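Local coordinates for leucyl-tRNA synthetase subunit alpha (Aquifex aeolicus, PDB 3O0A), which carries the CP1 hydrolytic domain of the enzyme that charges tRNA with leucine, a domain that probably edits wrongly attached amino acids, at residues T49-A59 with G137-H145; E4-V12 with L205-K214. All blocks are in the same frame, centred on the assembly; numbering follows the deposited sequence.

Interaction 1 lies near the centre of the domain and is almost wholly buried. Interaction 2 lies about 14 Å away, centre to centre, partly open to solvent where the two modelled ends of the chain pair. Both join antiparallel strands, but in different sheets: 55-58 with 138-141 in a mixed sheet, and 6-13 with 211-213 in an antiparallel one. Interaction 1 packs sulfur, aromatic and branched aliphatic groups together, while interaction 2 has charged side chains and L7 on its outer face, and I8, L205 and L210 buried. The two meet where I8 and F10 pack on V50, V56 and M140, and 4-12 and 205-214 bracket both segments of interaction 1 in the sequence.

Interaction 1: T49-A59 with G137-H145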
ATOM      1  N   THR A  49      -5.178   6.211   9.423  1.00 16.23           N
ATOM      2  CA  THR A  49      -4.446   4.960   9.655  1.00 16.20           C
ATOM      3  C   THR A  49      -3.112   4.866   8.892  1.00 14.43           C
ATOM      4  O   THR A  49      -2.460   3.809   8.899  1.00 14.86           O
ATOM      5  CB  THR A  49      -5.309   3.719   9.313  1.00 16.49           C
ATOM      6  OG1 THR A  49      -5.538   3.640   7.898  1.00 17.23           O
ATOM      7  CG2 THR A  49      -6.653   3.765  10.065  1.00 19.44           C
ATOM      8  N   VAL A  50      -2.702   5.962   8.252  1.00 13.71           N
ATOM      9  CA  VAL A  50      -1.548   5.917   7.338  1.00 12.50           C
ATOM     10  C   VAL A  50      -0.256   5.447   8.040  1.00 13.01           C
ATOM     11  O   VAL A  50       0.581   4.769   7.436  1.00 12.39           O
ATOM     12  CB  VAL A  50      -1.340   7.271   6.597  1.00 12.39           C
ATOM     13  CG1 VAL A  50      -0.913   8.365   7.571  1.00 12.54           C
ATOM     14  CG2 VAL A  50      -0.301   7.116   5.427  1.00 12.48           C
ATOM     15  N   PHE A  51      -0.101   5.790   9.321  1.00 13.77           N
ATOM     16  CA  PHE A  51       1.102   5.363  10.039  1.00 14.44           C
ATOM     17  C   PHE A  51       1.112   3.851  10.256  1.00 15.49           C
ATOM     18  O   PHE A  51       2.152   3.274  10.576  1.00 16.55           O
ATOM     19  CB  PHE A  51       1.248   6.101  11.372  1.00 14.83           C
ATOM     20  CG  PHE A  51       1.653   7.547  11.223  1.00 14.62           C
ATOM     21  CD1 PHE A  51       0.703   8.525  10.944  1.00 13.65           C
ATOM     22  CD2 PHE A  51       2.993   7.930  11.382  1.00 14.94           C
ATOM     23  CE1 PHE A  51       1.069   9.880  10.810  1.00 13.97           C
ATOM     24  CE2 PHE A  51       3.377   9.280  11.263  1.00 14.63           C
ATOM     25  CZ  PHE A  51       2.411  10.261  10.969  1.00 13.80           C
ATOM     26  N   GLY A  52      -0.047   3.220  10.071  1.00 15.47           N
ATOM     27  CA  GLY A  52      -0.197   1.782  10.293  1.00 15.98           C
ATOM     28  C   GLY A  52      -0.055   0.959   9.033  1.00 15.34           C
ATOM     29  O   GLY A  52      -0.234  -0.257   9.064  1.00 16.42           O
ATOM     30  N   ALA A  53       0.284   1.617   7.922  1.00 14.54           N
ATOM     31  CA  ALA A  53       0.487   0.900   6.664  1.00 14.29           C
ATOM     32  C   ALA A  53       1.747   0.055   6.762  1.00 14.86           C
ATOM     33  O   ALA A  53       2.836   0.574   7.008  1.00 15.87           O
ATOM     34  CB  ALA A  53       0.547   1.875   5.465  1.00 13.66           C
ATOM     35  N   THR A  54       1.587  -1.257   6.615  1.00 14.92           N
ATOM     36  CA  THR A  54       2.737  -2.169   6.704  1.00 15.67           C
ATOM     37  C   THR A  54       3.068  -2.841   5.374  1.00 14.58           C
ATOM     38  O   THR A  54       4.052  -3.598   5.274  1.00 14.38           O
ATOM     39  CB  THR A  54       2.533  -3.234   7.797  1.00 16.13           C
ATOM     40  OG1 THR A  54       1.393  -4.036   7.480  1.00 17.70           O
ATOM     41  CG2 THR A  54       2.324  -2.575   9.157  1.00 18.03           C
ATOM     42  N   PHE A  55       2.217  -2.596   4.372  1.00 13.30           N
ATOM     43  CA  PHE A  55       2.486  -2.993   2.991  1.00 12.53           C
ATOM     44  C   PHE A  55       1.553  -2.256   2.037  1.00 12.44           C
ATOM     45  O   PHE A  55       0.592  -1.606   2.476  1.00 11.66           O
ATOM     46  CB  PHE A  55       2.427  -4.537   2.802  1.00 13.22           C
ATOM     47  CG  PHE A  55       1.107  -5.177   3.155  1.00 14.00           C
ATOM     48  CD1 PHE A  55       0.744  -5.404   4.487  1.00 16.92           C
ATOM     49  CD2 PHE A  55       0.268  -5.647   2.148  1.00 14.54           C
ATOM     50  CE1 PHE A  55      -0.460  -6.038   4.803  1.00 15.94           C
ATOM     51  CE2 PHE A  55      -0.939  -6.282   2.454  1.00 16.41           C
ATOM     52  CZ  PHE A  55      -1.304  -6.472   3.787  1.00 16.97           C
ATOM     53  N   VAL A  56       1.891  -2.315   0.749  1.00 11.18           N
ATOM     54  CA  VAL A  56       1.116  -1.709  -0.318  1.00 11.70           C
ATOM     55  C   VAL A  56       0.701  -2.816  -1.271  1.00 11.98           C
ATOM     56  O   VAL A  56       1.492  -3.725  -1.532  1.00 12.06           O
ATOM     57  CB  VAL A  56       1.976  -0.642  -1.050  1.00 10.99           C
ATOM     58  CG1 VAL A  56       1.302  -0.127  -2.328  1.00 11.67           C
ATOM     59  CG2 VAL A  56       2.290   0.520  -0.096  1.00 11.92           C
ATOM     60  N   VAL A  57      -0.534  -2.755  -1.774  1.00 12.18           N
ATOM     61  CA  VAL A  57      -0.991  -3.727  -2.777  1.00 12.21           C
ATOM     62  C   VAL A  57      -1.506  -3.035  -4.041  1.00 11.59           C
ATOM     63  O   VAL A  57      -2.328  -2.124  -3.967  1.00 11.44           O
ATOM     64  CB  VAL A  57      -2.096  -4.671  -2.237  1.00 12.38           C
ATOM     65  CG1 VAL A  57      -2.638  -5.542  -3.372  1.00 14.84           C
ATOM     66  CG2 VAL A  57      -1.554  -5.560  -1.111  1.00 13.91           C
ATOM     67  N   LEU A  58      -1.011  -3.477  -5.197  1.00 10.48           N
ATOM     68  CA  LEU A  58      -1.512  -3.031  -6.486  1.00 10.68           C
ATOM     69  C   LEU A  58      -2.460  -4.089  -7.008  1.00 10.04           C
ATOM     70  O   LEU A  58      -2.185  -5.288  -6.890  1.00 10.38           O
ATOM     71  CB  LEU A  58      -0.355  -2.904  -7.485  1.00  9.88           C
ATOM     72  CG  LEU A  58       0.530  -1.646  -7.435  1.00 12.31           C
ATOM     73  CD1 LEU A  58       0.941  -1.245  -6.035  1.00 16.54           C
ATOM     74  CD2 LEU A  58       1.741  -1.793  -8.372  1.00 11.30           C
ATOM     75  N   ALA A  59      -3.566  -3.661  -7.602  1.00 10.78           N
ATOM     76  CA  ALA A  59      -4.383  -4.595  -8.383  1.00 11.11           C
ATOM     77  C   ALA A  59      -3.513  -5.279  -9.466  1.00 11.74           C
ATOM     78  O   ALA A  59      -2.561  -4.689  -9.981  1.00 10.56           O
ATOM     79  CB  ALA A  59      -5.535  -3.876  -9.014  1.00 12.06           C
ATOM     80  N   GLY A 137      -6.434   2.012  -7.939  1.00 14.05           N
ATOM     81  CA  GLY A 137      -6.038   0.627  -8.213  1.00 13.99           C
ATOM     82  C   GLY A 137      -4.853   0.147  -7.387  1.00 12.98           C
ATOM     83  O   GLY A 137      -4.353  -0.961  -7.598  1.00 12.72           O
ATOM     84  N   ALA A 138      -4.397   0.992  -6.464  1.00 12.31           N
ATOM     85  CA  ALA A 138      -3.374   0.628  -5.482  1.00 11.76           C
ATOM     86  C   ALA A 138      -3.840   1.101  -4.119  1.00 12.05           C
ATOM     87  O   ALA A 138      -4.423   2.187  -3.989  1.00 11.64           O
ATOM     88  CB  ALA A 138      -2.048   1.260  -5.818  1.00 12.40           C
ATOM     89  N   ILE A 139      -3.606   0.279  -3.107  1.00 12.02           N
ATOM     90  CA  ILE A 139      -4.048   0.632  -1.759  1.00 12.96           C
ATOM     91  C   ILE A 139      -2.892   0.544  -0.769  1.00 12.62           C
ATOM     92  O   ILE A 139      -1.933  -0.220  -0.968  1.00 11.45           O
ATOM     93  CB  ILE A 139      -5.251  -0.253  -1.291  1.00 14.25           C
ATOM     94  CG1 ILE A 139      -4.858  -1.735  -1.215  1.00 14.10           C
ATOM     95  CG2 ILE A 139      -6.470  -0.049  -2.219  1.00 15.06           C
ATOM     96  CD1 ILE A 139      -5.797  -2.589  -0.338  1.00 15.66           C
ATOM     97  N   MET A 140      -2.981   1.340   0.294  1.00 13.26           N
ATOM     98  CA  MET A 140      -2.161   1.084   1.466  1.00 13.39           C
ATOM     99  C   MET A 140      -2.862   0.058   2.336  1.00 14.19           C
ATOM    100  O   MET A 140      -4.098   0.072   2.487  1.00 14.50           O
ATOM    101  CB  MET A 140      -1.870   2.362   2.243  1.00 13.51           C
ATOM    102  CG  MET A 140      -3.068   2.939   2.970  1.00 14.07           C
ATOM    103  SD  MET A 140      -2.595   4.504   3.715  1.00 14.83           S
ATOM    104  CE  MET A 140      -3.955   4.669   4.872  1.00 15.73           C
ATOM    105  N   CYS A 141      -2.077  -0.860   2.889  1.00 14.29           N
ATOM    106  CA  CYS A 141      -2.659  -1.932   3.665  1.00 15.46           C
ATOM    107  C   CYS A 141      -2.318  -1.816   5.141  1.00 15.84           C
ATOM    108  O   CYS A 141      -1.155  -1.723   5.523  1.00 15.25           O
ATOM    109  CB  CYS A 141      -2.245  -3.286   3.087  1.00 15.73           C
ATOM    110  SG  CYS A 141      -2.738  -3.465   1.353  1.00 19.43           S
ATOM    111  N   VAL A 142      -3.368  -1.825   5.955  1.00 15.98           N
ATOM    112  CA  VAL A 142      -3.277  -1.578   7.384  1.00 17.05           C
ATOM    113  C   VAL A 142      -3.989  -2.766   8.053  1.00 18.26           C
ATOM    114  O   VAL A 142      -5.171  -2.681   8.413  1.00 18.78           O
ATOM    115  CB  VAL A 142      -3.932  -0.229   7.764  1.00 16.96           C
ATOM    116  CG1 VAL A 142      -3.780   0.073   9.271  1.00 17.83           C
ATOM    117  CG2 VAL A 142      -3.333   0.913   6.919  1.00 15.76           C
ATOM    118  N   PRO A 143      -3.272  -3.895   8.198  1.00 18.94           N
ATOM    119  CA  PRO A 143      -3.918  -5.100   8.726  1.00 20.15           C
ATOM    120  C   PRO A 143      -4.546  -4.940  10.108  1.00 21.73           C
ATOM    121  O   PRO A 143      -5.509  -5.640  10.414  1.00 22.73           O
ATOM    122  CB  PRO A 143      -2.791  -6.137   8.792  1.00 20.82           C
ATOM    123  CG  PRO A 143      -1.652  -5.573   8.080  1.00 19.81           C
ATOM    124  CD  PRO A 143      -1.851  -4.106   7.866  1.00 18.70           C
ATOM    125  N   ALA A 144      -4.009  -4.042  10.934  1.00 21.43           N
ATOM    126  CA  ALA A 144      -4.601  -3.781  12.250  1.00 22.66           C
ATOM    127  C   ALA A 144      -6.040  -3.260  12.174  1.00 23.09           C
ATOM    128  O   ALA A 144      -6.819  -3.460  13.108  1.00 24.80           O
ATOM    129  CB  ALA A 144      -3.726  -2.818  13.048  1.00 22.81           C
ATOM    130  N   HIS A 145      -6.396  -2.600  11.070  1.00 21.79           N
ATOM    131  CA  HIS A 145      -7.650  -1.840  10.998  1.00 22.03           C
ATOM    132  C   HIS A 145      -8.486  -2.073   9.745  1.00 22.25           C
ATOM    133  O   HIS A 145      -9.493  -1.391   9.528  1.00 22.76           O
ATOM    134  CB  HIS A 145      -7.336  -0.345  11.181  1.00 21.55           C
ATOM    135  CG  HIS A 145      -6.531  -0.070  12.409  1.00 22.16           C
ATOM    136  ND1 HIS A 145      -6.997  -0.361  13.675  1.00 23.32           N
ATOM    137  CD2 HIS A 145      -5.281   0.422  12.571  1.00 21.40           C
ATOM    138  CE1 HIS A 145      -6.072  -0.047  14.563  1.00 23.83           C
ATOM    139  NE2 HIS A 145      -5.023   0.434  13.919  1.00 21.95           N
TER
HETATM  140  O   HOH W   1      -1.392  -2.315  10.596  1.00 18.17           O
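M140 of strand 138-141 runs its side chain back over the 3-10 segment that precedes strand 55-58. Its CB rests on the CB of A53 at 4.1 Å. With CG set between the backbone N and the carbonyl carbon (chi1 71°) and the chain extended beyond, the side chain crosses that of V50 at about a right angle, with SD 3.9 Å from V50 CG2. The terminal CE then reaches the OG1 of T49 at 3.6 Å. An unbranched thioether is long and flexible enough to touch A53, V50 and T49 in turn; the hydroxyl of T49 is engaged by the carbonyl of R46.

On the other face of the sheet, the ring of F55 lies under C141, whose CB stands 3.4 Å from the ring centroid and only 14° off the normal, a CH-pi contact over the face. The SG comes in obliquely and also touches V57 CG2 at 3.4 Å, while P143 CG meets the ring edge at CE1. Cysteine is short enough to lie over the face, and the compact proline ring meets the edge. The backbones are tied by V57 and I139, which exchange two hydrogen bonds, and by the nearly straight bond from A59 N to G137 O (2.8 Å). One water bridges G52 O and A144 N.

Strand 138-141 is one of the two edge strands of its mixed sheet within this chain. Strand 121-127 flanks 55-58 on its other side, helix 147-156 packs against F55 and C141, and strand 37-44 lies against V56 and M140.

Interaction 2: E4-V12 with L205-K214; sequences EGALIRFYV and LQDRGLGEKK
The carbonyl of G5 receives the amide of K214 at 2.8 Å between O and N, a single bond beyond one end of an antiparallel ladder that brings the two modelled ends of the chain together. The donor stands above the carbonyl plane, 46° out of it. The partner segment enters this ladder from helix 194-207 through a Schellman motif, in which G209 takes a positive phi (69°) readily adopted by glycine, and the amides of G209 and L210 bond back into the last turn.

A6 comes next, in a non-hydrogen-bonded pair with K213, and its CA makes a CA-H...O contact with E212 O at 3.2 Å; its small methyl packs on T202 of helix 194-207. L7 and E212 form the hydrogen-bonded pair, with L7 N to E212 O at 2.8 Å and E212 N to L7 O at 2.9 Å. The two side chains run alongside each other in the same direction: L7 CD1 lies along the E212 chain, 3.8 Å from CG and 3.7 Å from OE2, and E212 is exposed.

I8 faces inward. Its CD1 meets L205 CD1 at 4.0 Å, the two side chains crossing obliquely beside G211. Glycine suits this place because a CB would be jammed between L205 CB and the carbonyl O of L7.

R9 N bonds to L210 O, a single bond beyond the other end. The CB and CG of R9 pass over that carbonyl, and the chain then bends away to a salt bridge with D41. R9 O is buried here and has no partner in the model. Past F10, Y11 leaves its backbone toward the partner segment, and its CE1 touches L210 CD2 at 4.2 Å.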
ATOM      1  N   GLU A   4     -15.369  10.547   0.082  1.00 36.07           N
ATOM      2  CA  GLU A   4     -14.472  11.332   0.975  1.00 34.99           C
ATOM      3  C   GLU A   4     -13.292  10.467   1.402  1.00 32.78           C
ATOM      4  O   GLU A   4     -13.453   9.304   1.786  1.00 33.19           O
ATOM      5  CB  GLU A   4     -15.243  11.865   2.194  1.00 36.74           C
ATOM      6  CG  GLU A   4     -14.396  12.612   3.234  1.00 38.45           C
ATOM      7  CD  GLU A   4     -13.880  13.955   2.744  1.00 40.99           C
ATOM      8  OE1 GLU A   4     -14.681  14.910   2.685  1.00 43.24           O
ATOM      9  OE2 GLU A   4     -12.669  14.060   2.434  1.00 41.96           O
ATOM     10  N   GLY A   5     -12.106  11.045   1.305  1.00 30.02           N
ATOM     11  CA  GLY A   5     -10.878  10.371   1.694  1.00 27.18           C
ATOM     12  C   GLY A   5      -9.691  11.195   1.249  1.00 24.96           C
ATOM     13  O   GLY A   5      -9.778  12.428   1.129  1.00 25.00           O
ATOM     14  N   ALA A   6      -8.577  10.517   1.008  1.00 22.57           N
ATOM     15  CA  ALA A   6      -7.352  11.190   0.624  1.00 20.58           C
ATOM     16  C   ALA A   6      -6.624  10.385  -0.431  1.00 19.02           C
ATOM     17  O   ALA A   6      -6.655   9.159  -0.411  1.00 18.47           O
ATOM     18  CB  ALA A   6      -6.455  11.376   1.836  1.00 20.48           C
ATOM     19  N   LEU A   7      -5.971  11.084  -1.347  1.00 17.78           N
ATOM     20  CA  LEU A   7      -4.937  10.449  -2.158  1.00 16.40           C
ATOM     21  C   LEU A   7      -3.644  10.614  -1.370  1.00 15.00           C
ATOM     22  O   LEU A   7      -3.369  11.700  -0.864  1.00 15.20           O
ATOM     23  CB  LEU A   7      -4.819  11.131  -3.522  1.00 17.30           C
ATOM     24  CG  LEU A   7      -5.944  10.876  -4.529  1.00 20.56           C
ATOM     25  CD1 LEU A   7      -5.904  11.923  -5.629  1.00 24.66           C
ATOM     26  CD2 LEU A   7      -5.832   9.475  -5.118  1.00 22.69           C
ATOM     27  N   ILE A   8      -2.870   9.542  -1.250  1.00 13.41           N
ATOM     28  CA  ILE A   8      -1.589   9.595  -0.552  1.00 12.39           C
ATOM     29  C   ILE A   8      -0.513   9.079  -1.495  1.00 11.90           C
ATOM     30  O   ILE A   8      -0.688   8.030  -2.127  1.00 11.40           O
ATOM     31  CB  ILE A   8      -1.609   8.794   0.754  1.00 11.97           C
ATOM     32  CG1 ILE A   8      -2.688   9.361   1.690  1.00 12.77           C
ATOM     33  CG2 ILE A   8      -0.207   8.831   1.437  1.00 12.19           C
ATOM     34  CD1 ILE A   8      -2.834   8.648   3.029  1.00 13.69           C
ATOM     35  N   ARG A   9       0.569   9.846  -1.607  1.00 11.96           N
ATOM     36  CA  ARG A   9       1.652   9.527  -2.534  1.00 11.68           C
ATOM     37  C   ARG A   9       2.734   8.704  -1.839  1.00 11.39           C
ATOM     38  O   ARG A   9       3.660   9.248  -1.241  1.00 11.93           O
ATOM     39  CB  ARG A   9       2.238  10.803  -3.171  1.00 12.84           C
ATOM     40  CG  ARG A   9       1.187  11.689  -3.836  1.00 15.35           C
ATOM     41  CD  ARG A   9       1.784  12.563  -4.921  1.00 20.41           C
ATOM     42  NE  ARG A   9       2.353  11.770  -6.023  1.00 22.72           N
ATOM     43  CZ  ARG A   9       1.894  11.738  -7.276  1.00 27.07           C
ATOM     44  NH1 ARG A   9       0.815  12.428  -7.629  1.00 29.89           N
ATOM     45  NH2 ARG A   9       2.517  10.995  -8.191  1.00 25.16           N
ATOM     46  N   PHE A  10       2.589   7.383  -1.876  1.00 10.74           N
ATOM     47  CA  PHE A  10       3.709   6.511  -1.521  1.00 10.10           C
ATOM     48  C   PHE A  10       4.726   6.581  -2.662  1.00 10.90           C
ATOM     49  O   PHE A  10       4.387   7.013  -3.761  1.00 10.85           O
ATOM     50  CB  PHE A  10       3.212   5.078  -1.286  1.00 10.23           C
ATOM     51  CG  PHE A  10       2.480   4.917   0.019  1.00 10.80           C
ATOM     52  CD1 PHE A  10       1.202   5.461   0.193  1.00 12.32           C
ATOM     53  CD2 PHE A  10       3.082   4.255   1.086  1.00  9.25           C
ATOM     54  CE1 PHE A  10       0.528   5.330   1.416  1.00 11.75           C
ATOM     55  CE2 PHE A  10       2.415   4.119   2.306  1.00 11.83           C
ATOM     56  CZ  PHE A  10       1.125   4.655   2.464  1.00 11.40           C
ATOM     57  N   TYR A  11       5.967   6.181  -2.402  1.00 11.33           N
ATOM     58  CA  TYR A  11       6.953   6.153  -3.479  1.00 11.81           C
ATOM     59  C   TYR A  11       8.047   5.146  -3.227  1.00 12.14           C
ATOM     60  O   TYR A  11       8.469   4.937  -2.095  1.00 13.58           O
ATOM     61  CB  TYR A  11       7.557   7.551  -3.714  1.00 11.91           C
ATOM     62  CG  TYR A  11       8.103   8.226  -2.473  1.00 12.05           C
ATOM     63  CD1 TYR A  11       7.284   9.041  -1.683  1.00 12.95           C
ATOM     64  CD2 TYR A  11       9.436   8.051  -2.079  1.00 13.11           C
ATOM     65  CE1 TYR A  11       7.769   9.676  -0.535  1.00 15.10           C
ATOM     66  CE2 TYR A  11       9.943   8.684  -0.909  1.00 14.21           C
ATOM     67  CZ  TYR A  11       9.096   9.489  -0.150  1.00 15.13           C
ATOM     68  OH  TYR A  11       9.556  10.121   0.992  1.00 15.08           O
ATOM     69  N   VAL A  12       8.509   4.529  -4.302  1.00 12.09           N
ATOM     70  CA  VAL A  12       9.688   3.680  -4.233  1.00 12.06           C
ATOM     71  C   VAL A  12      10.896   4.553  -4.531  1.00 13.19           C
ATOM     72  O   VAL A  12      10.997   5.140  -5.618  1.00 13.22           O
ATOM     73  CB  VAL A  12       9.600   2.507  -5.232  1.00 12.27           C
ATOM     74  CG1 VAL A  12      10.870   1.693  -5.206  1.00 11.69           C
ATOM     75  CG2 VAL A  12       8.388   1.628  -4.928  1.00 12.89           C
ATOM     76  N   LEU A 205      -0.048  16.049   4.791  1.00 14.21           N
ATOM     77  CA  LEU A 205       0.451  15.459   3.559  1.00 13.99           C
ATOM     78  C   LEU A 205       0.272  16.403   2.367  1.00 15.54           C
ATOM     79  O   LEU A 205       1.165  16.513   1.519  1.00 16.10           O
ATOM     80  CB  LEU A 205      -0.265  14.138   3.294  1.00 13.31           C
ATOM     81  CG  LEU A 205       0.169  13.029   4.254  1.00 12.27           C
ATOM     82  CD1 LEU A 205      -0.800  11.863   4.130  1.00 13.16           C
ATOM     83  CD2 LEU A 205       1.591  12.569   3.966  1.00 13.51           C
ATOM     84  N   GLN A 206      -0.873  17.077   2.318  1.00 17.72           N
ATOM     85  CA  GLN A 206      -1.187  17.999   1.229  1.00 20.04           C
ATOM     86  C   GLN A 206      -0.241  19.189   1.241  1.00 20.42           C
ATOM     87  O   GLN A 206       0.228  19.608   0.187  1.00 20.76           O
ATOM     88  CB  GLN A 206      -2.640  18.468   1.283  1.00 20.88           C
ATOM     89  CG  GLN A 206      -3.139  19.018  -0.059  1.00 24.07           C
ATOM     90  CD  GLN A 206      -4.632  19.301  -0.076  1.00 24.07           C
ATOM     91  OE1 GLN A 206      -5.456  18.434   0.235  1.00 26.63           O
ATOM     92  NE2 GLN A 206      -4.986  20.525  -0.437  1.00 30.15           N
ATOM     93  N   ASP A 207       0.046  19.712   2.434  1.00 20.71           N
ATOM     94  CA  ASP A 207       1.029  20.797   2.605  1.00 21.76           C
ATOM     95  C   ASP A 207       2.404  20.398   2.070  1.00 20.83           C
ATOM     96  O   ASP A 207       3.149  21.236   1.550  1.00 21.12           O
ATOM     97  CB  ASP A 207       1.153  21.192   4.079  1.00 22.30           C
ATOM     98  CG  ASP A 207      -0.040  21.996   4.588  1.00 26.80           C
ATOM     99  OD1 ASP A 207      -0.857  22.496   3.776  1.00 31.36           O
ATOM    100  OD2 ASP A 207      -0.151  22.144   5.824  1.00 30.04           O
ATOM    101  N   ARG A 208       2.719  19.110   2.205  1.00 19.05           N
ATOM    102  CA  ARG A 208       3.998  18.544   1.782  1.00 18.00           C
ATOM    103  C   ARG A 208       4.014  18.054   0.332  1.00 17.74           C
ATOM    104  O   ARG A 208       5.024  17.515  -0.132  1.00 17.59           O
ATOM    105  CB  ARG A 208       4.383  17.392   2.721  1.00 17.59           C
ATOM    106  CG  ARG A 208       4.663  17.829   4.168  1.00 17.60           C
ATOM    107  CD  ARG A 208       4.824  16.626   5.083  1.00 17.02           C
ATOM    108  NE  ARG A 208       5.854  15.712   4.610  1.00 15.57           N
ATOM    109  CZ  ARG A 208       5.812  14.395   4.800  1.00 15.18           C
ATOM    110  NH1 ARG A 208       4.800  13.853   5.465  1.00 15.18           N
ATOM    111  NH2 ARG A 208       6.788  13.627   4.329  1.00 15.82           N
ATOM    112  N   GLY A 209       2.895  18.218  -0.372  1.00 17.57           N
ATOM    113  CA  GLY A 209       2.759  17.746  -1.748  1.00 17.74           C
ATOM    114  C   GLY A 209       2.730  16.233  -1.908  1.00 17.14           C
ATOM    115  O   GLY A 209       3.020  15.715  -2.995  1.00 17.28           O
ATOM    116  N   LEU A 210       2.381  15.526  -0.832  1.00 15.90           N
ATOM    117  CA  LEU A 210       2.369  14.057  -0.824  1.00 15.67           C
ATOM    118  C   LEU A 210       0.982  13.459  -0.540  1.00 15.99           C
ATOM    119  O   LEU A 210       0.843  12.268  -0.190  1.00 14.39           O
ATOM    120  CB  LEU A 210       3.399  13.520   0.176  1.00 15.76           C
ATOM    121  CG  LEU A 210       4.868  13.784  -0.168  1.00 15.87           C
ATOM    122  CD1 LEU A 210       5.758  13.516   1.047  1.00 16.23           C
ATOM    123  CD2 LEU A 210       5.331  12.949  -1.362  1.00 14.12           C
ATOM    124  N   GLY A 211      -0.036  14.292  -0.699  1.00 17.59           N
ATOM    125  CA  GLY A 211      -1.415  13.863  -0.536  1.00 19.57           C
ATOM    126  C   GLY A 211      -2.387  14.942  -0.972  1.00 21.51           C
ATOM    127  O   GLY A 211      -2.003  16.096  -1.188  1.00 21.23           O
ATOM    128  N   GLU A 212      -3.648  14.559  -1.126  1.00 23.10           N
ATOM    129  CA  GLU A 212      -4.714  15.550  -1.296  1.00 25.77           C
ATOM    130  C   GLU A 212      -6.075  15.028  -0.845  1.00 26.37           C
ATOM    131  O   GLU A 212      -6.339  13.838  -0.928  1.00 24.69           O
ATOM    132  CB  GLU A 212      -4.763  16.097  -2.727  1.00 26.26           C
ATOM    133  CG  GLU A 212      -4.984  15.095  -3.845  1.00 28.34           C
ATOM    134  CD  GLU A 212      -4.959  15.760  -5.223  1.00 28.95           C
ATOM    135  OE1 GLU A 212      -5.625  16.806  -5.404  1.00 33.40           O
ATOM    136  OE2 GLU A 212      -4.267  15.242  -6.128  1.00 33.97           O
ATOM    137  N   LYS A 213      -6.918  15.931  -0.347  1.00 28.04           N
ATOM    138  CA  LYS A 213      -8.298  15.595   0.001  1.00 30.80           C
ATOM    139  C   LYS A 213      -9.015  15.130  -1.257  1.00 31.76           C
ATOM    140  O   LYS A 213      -8.918  15.783  -2.292  1.00 32.52           O
ATOM    141  CB  LYS A 213      -9.026  16.819   0.584  1.00 31.17           C
ATOM    142  CG  LYS A 213      -8.448  17.328   1.891  1.00 32.65           C
ATOM    143  CD  LYS A 213      -9.323  18.395   2.570  1.00 33.81           C
ATOM    144  CE  LYS A 213      -8.827  18.642   3.998  1.00 35.91           C
ATOM    145  NZ  LYS A 213      -9.366  19.893   4.628  1.00 37.82           N
ATOM    146  N   LYS A 214      -9.718  14.002  -1.172  1.00 33.23           N
ATOM    147  CA  LYS A 214     -10.435  13.441  -2.325  1.00 35.05           C
ATOM    148  C   LYS A 214     -11.720  12.711  -1.919  1.00 36.35           C
ATOM    149  O   LYS A 214     -11.709  11.727  -1.178  1.00 36.65           O
ATOM    150  CB  LYS A 214      -9.521  12.522  -3.151  1.00 34.35           C
ATOM    151  CG  LYS A 214     -10.221  11.758  -4.287  1.00 36.26           C
ATOM    152  CD  LYS A 214     -10.744  12.693  -5.374  1.00 39.84           C
ATOM    153  CE  LYS A 214     -11.347  11.910  -6.536  1.00 41.31           C
ATOM    154  NZ  LYS A 214     -11.938  12.822  -7.559  1.00 43.55           N
TER